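Local coordinates for flavin-dependent thymidylate synthase (Thermus thermophilus, PDB 6J61) that catalyses the flavin-dependent reductive methylation of dUMP to dTMP, with methylenetetrahydrofolate as methyl donor and NADPH as reductant, working as a homotetramer, at the interface of chains A and B. Numbering follows the deposited sequence. Chains: chain A/B, Flavin-dependent thymidylate synthase.

Contact 1: the interface of chains A and B. Residues chain A 108, 131, 135; chain B 142, 145-146, 149.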
# COMPACT_ATOMS: atom_id res chain seq x y z
N PHE A 108 9.56 -36.07 -5.28
CA PHE A 108 8.18 -35.61 -5.23
C PHE A 108 7.58 -35.98 -3.90
O PHE A 108 7.98 -36.96 -3.29
CB PHE A 108 7.35 -36.25 -6.35
CG PHE A 108 7.53 -35.62 -7.69
CD1 PHE A 108 7.00 -34.36 -7.95
CD2 PHE A 108 8.22 -36.27 -8.69
CE1 PHE A 108 7.16 -33.77 -9.20
CE2 PHE A 108 8.39 -35.69 -9.94
CZ PHE A 108 7.85 -34.44 -10.19
N LEU A 131 9.20 -38.26 -16.55
CA LEU A 131 7.87 -37.72 -16.83
C LEU A 131 7.94 -36.21 -16.79
O LEU A 131 7.52 -35.53 -17.73
CB LEU A 131 6.85 -38.21 -15.79
CG LEU A 131 5.43 -38.51 -16.30
CD1 LEU A 131 5.49 -39.69 -17.25
CD2 LEU A 131 4.49 -38.83 -15.14
N VAL A 135 8.13 -33.71 -20.27
CA VAL A 135 7.33 -32.54 -20.60
C VAL A 135 8.17 -31.26 -20.63
O VAL A 135 7.87 -30.33 -21.38
CB VAL A 135 6.13 -32.37 -19.63
CG1 VAL A 135 5.74 -33.71 -19.06
CG2 VAL A 135 6.45 -31.38 -18.53
N ALA B 142 0.85 -35.84 -17.96
CA ALA B 142 1.86 -36.04 -16.94
C ALA B 142 1.27 -35.60 -15.61
O ALA B 142 1.43 -36.28 -14.59
CB ALA B 142 3.09 -35.22 -17.27
N ALA B 145 -1.09 -38.14 -14.50
CA ALA B 145 -0.33 -39.33 -14.15
C ALA B 145 0.44 -39.10 -12.85
O ALA B 145 0.79 -40.05 -12.13
CB ALA B 145 0.63 -39.70 -15.27
N LEU B 146 0.72 -37.84 -12.54
CA LEU B 146 1.42 -37.50 -11.32
C LEU B 146 0.43 -37.56 -10.15
O LEU B 146 0.74 -38.12 -9.09
CB LEU B 146 2.02 -36.10 -11.43
CG LEU B 146 3.56 -35.95 -11.40
CD1 LEU B 146 4.26 -37.17 -12.01
CD2 LEU B 146 3.93 -34.68 -12.16
N LYS B 149 -0.28 -41.16 -9.12
CA LYS B 149 0.84 -41.79 -8.45
C LYS B 149 0.92 -41.32 -7.00
O LYS B 149 1.85 -41.68 -6.27
CB LYS B 149 2.15 -41.44 -9.15
CG LYS B 149 2.30 -42.06 -10.52
CD LYS B 149 3.55 -41.53 -11.23
CE LYS B 149 3.81 -42.26 -12.54
NZ LYS B 149 4.15 -43.71 -12.33
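A:Leu131 and B:Leu146 lie alongside one another with their tips pointing opposite ways, touching through one methyl of each: A:Leu131 CD2 lies 3.6 Å from B:Leu146 CD1. The patch is wholly apolar between the two sides and belongs to a two-fold symmetric subunit interface of the tetramer. A:Leu131 stands just ahead of helix 132-148 and buries more surface here, 71 Å², than any other residue of the patch. The same CD2 methyl also rests against the CB of B:Ala145, at 4.0 Å, one position before B:Leu146 on helix 132-148 of chain B. This one branch therefore touches both the B:Leu146 methyl and the small B:Ala145 methyl.

A second methyl contact lies further along. A:Val135, on the first turn of the same helix in chain A, brings its CG1 to 3.5 Å from the CB of B:Ala142. Its chi1 of -26° turns CG1 close to the backbone N, a nearly eclipsed setting that should be read with caution. B:Ala142 CB is shared, A:Leu131 CG lying 4.1 Å from it as well.

Looser contacts border the patch. The butyl chain of B:Lys149 passes A:Leu131 CD2 with its CE. At this same end, away from A:Val135, A:Phe108 presents the tip of its ring, with CZ 4.4 Å from B:Leu146 CD2, the branch not used by A:Leu131.

Contact 2: the interface of chains A and B. Residues chain A 74, 78, 160-162; chain B 74, 78, 160-162.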
# COMPACT_ATOMS: atom_id res chain seq x y z
N ILE A 74 8.95 -20.21 -11.43
CA ILE A 74 7.81 -19.34 -11.55
C ILE A 74 6.75 -19.62 -10.49
O ILE A 74 6.24 -18.68 -9.88
CB ILE A 74 7.20 -19.43 -12.98
CG1 ILE A 74 8.15 -18.76 -13.97
CG2 ILE A 74 5.86 -18.75 -13.05
CD1 ILE A 74 7.73 -18.92 -15.42
N ARG A 78 5.24 -16.71 -7.96
CA ARG A 78 3.86 -16.28 -7.83
C ARG A 78 3.36 -16.18 -6.39
O ARG A 78 2.53 -15.31 -6.08
CB ARG A 78 2.94 -17.20 -8.65
CG ARG A 78 3.00 -16.88 -10.14
CD ARG A 78 2.29 -17.91 -10.99
NE ARG A 78 0.85 -17.92 -10.82
CZ ARG A 78 0.15 -18.95 -10.34
NH1 ARG A 78 0.78 -20.06 -9.97
NH2 ARG A 78 -1.17 -18.87 -10.24
N LEU A 160 5.77 -22.97 -21.96
CA LEU A 160 6.73 -23.38 -20.93
C LEU A 160 6.06 -23.60 -19.57
O LEU A 160 5.20 -22.82 -19.14
CB LEU A 160 7.83 -22.33 -20.82
CG LEU A 160 8.60 -22.10 -22.12
CD1 LEU A 160 9.50 -20.89 -21.98
CD2 LEU A 160 9.41 -23.35 -22.49
N PRO A 161 6.45 -24.68 -18.87
CA PRO A 161 5.90 -25.04 -17.56
C PRO A 161 6.23 -24.06 -16.42
O PRO A 161 7.15 -23.24 -16.53
CB PRO A 161 6.49 -26.43 -17.32
CG PRO A 161 7.81 -26.34 -17.98
CD PRO A 161 7.47 -25.65 -19.28
N LEU A 162 5.47 -24.17 -15.33
CA LEU A 162 5.62 -23.30 -14.16
C LEU A 162 6.92 -23.50 -13.38
O LEU A 162 7.27 -22.66 -12.55
CB LEU A 162 4.42 -23.49 -13.22
CG LEU A 162 3.05 -23.07 -13.77
CD1 LEU A 162 1.93 -23.45 -12.83
CD2 LEU A 162 3.05 -21.57 -14.00
N ILE B 74 -2.68 -18.07 -17.12
CA ILE B 74 -1.75 -17.73 -16.06
C ILE B 74 -0.84 -16.59 -16.48
O ILE B 74 -0.71 -15.62 -15.75
CB ILE B 74 -0.91 -18.94 -15.64
CG1 ILE B 74 -1.81 -19.95 -14.91
CG2 ILE B 74 0.21 -18.50 -14.71
CD1 ILE B 74 -1.09 -21.14 -14.30
N ARG B 78 -0.22 -13.07 -14.48
CA ARG B 78 1.06 -12.61 -13.96
C ARG B 78 1.29 -11.14 -14.25
O ARG B 78 1.85 -10.43 -13.42
CB ARG B 78 2.21 -13.47 -14.52
CG ARG B 78 2.44 -14.77 -13.71
CD ARG B 78 3.34 -15.80 -14.40
NE ARG B 78 4.78 -15.50 -14.36
CZ ARG B 78 5.40 -14.62 -15.14
NH1 ARG B 78 4.72 -13.92 -16.04
NH2 ARG B 78 6.72 -14.45 -15.03
N LEU B 160 2.44 -28.01 -15.76
CA LEU B 160 1.50 -27.30 -16.62
C LEU B 160 2.11 -25.98 -17.13
O LEU B 160 2.91 -25.35 -16.45
CB LEU B 160 0.20 -27.06 -15.85
CG LEU B 160 -0.51 -28.35 -15.39
CD1 LEU B 160 -1.64 -28.01 -14.43
CD2 LEU B 160 -1.06 -29.12 -16.58
N PRO B 161 1.75 -25.58 -18.37
CA PRO B 161 2.23 -24.36 -19.05
C PRO B 161 1.57 -23.05 -18.61
O PRO B 161 0.54 -23.04 -17.93
CB PRO B 161 1.93 -24.66 -20.50
CG PRO B 161 0.61 -25.35 -20.39
CD PRO B 161 0.84 -26.33 -19.25
N LEU B 162 2.16 -21.93 -19.03
CA LEU B 162 1.66 -20.61 -18.67
C LEU B 162 0.35 -20.17 -19.31
O LEU B 162 -0.24 -19.17 -18.91
CB LEU B 162 2.73 -19.56 -18.94
CG LEU B 162 3.97 -19.67 -18.06
CD1 LEU B 162 5.09 -18.83 -18.64
CD2 LEU B 162 3.62 -19.25 -16.66
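The backbone amide N of A:Leu162 gives a hydrogen bond to the carbonyl O of B:Leu160, 3.0 Å away. The donor sits nearly in line with the carbonyl, at a C=O...N angle of 163°, but the bond is bent at the hydrogen. Its two-fold twin, from B:Leu162 N to A:Leu160 O, is weak. Together they frame an antiparallel beta bridge between A:Pro161 and B:Pro161, whose CA atoms face each other at 4.0 Å. The bonds run between the residues flanking the prolines, a pairing that asks for no amide hydrogen at the proline itself.

Beside this bridge the leucine side chains close an apolar core. A:Leu162 and B:Leu162 meet at a slant through their CD2 methyls at 3.6 Å. A:Leu162 also reaches tip to tip toward B:Ile74, A:Leu162 CD1 lying 4.1 Å from B:Ile74 CD1, and the twin pair of A:Ile74 and B:Leu162 does the same. Each Leu162 CG also lies against the Leu160 carbonyl O of the partner chain.

At the far end, A:Arg78 and B:Arg78 lie roughly perpendicular and touch through their aliphatic stems, CD to CD at 4.1 Å. Both arginine side chains bend at chi3 (77° in B:Arg78), and their guanidinium groups diverge, which is likely to ease the repulsion of like charges. An alanine in place of B:Arg78 would probably leave a gap beside the A:Ile74 CG2 methyl and take away the arginine stem that the A:Arg78 CG and CD pack against. Each arginine also crosses the partner's Ile74: CG2, anti to that isoleucine's backbone N, points at the arginine stem, and A:Ile74 CG2 lies 3.7 Å from B:Arg78 NE.

The centres of contact 1 and contact 2 lie about 16 Å apart on the same two-fold interface, and they share no residue. Contact 1 sets the start of helix 132-148 of chain A, with A:Leu131 just before it, against later turns of the same helix in chain B, running roughly antiparallel; its centre is about 32 Å from B:Arg184. Contact 2 unites helix 74-80 with the segment 160-162 of both chains, its centre about 16 Å from A:Arg184, the predicted active-site residue. Helix 74-80 runs into the predicted dUMP-binding stretch, so contact 2 may help position it, while contact 1 probably serves mainly to hold the subunits together.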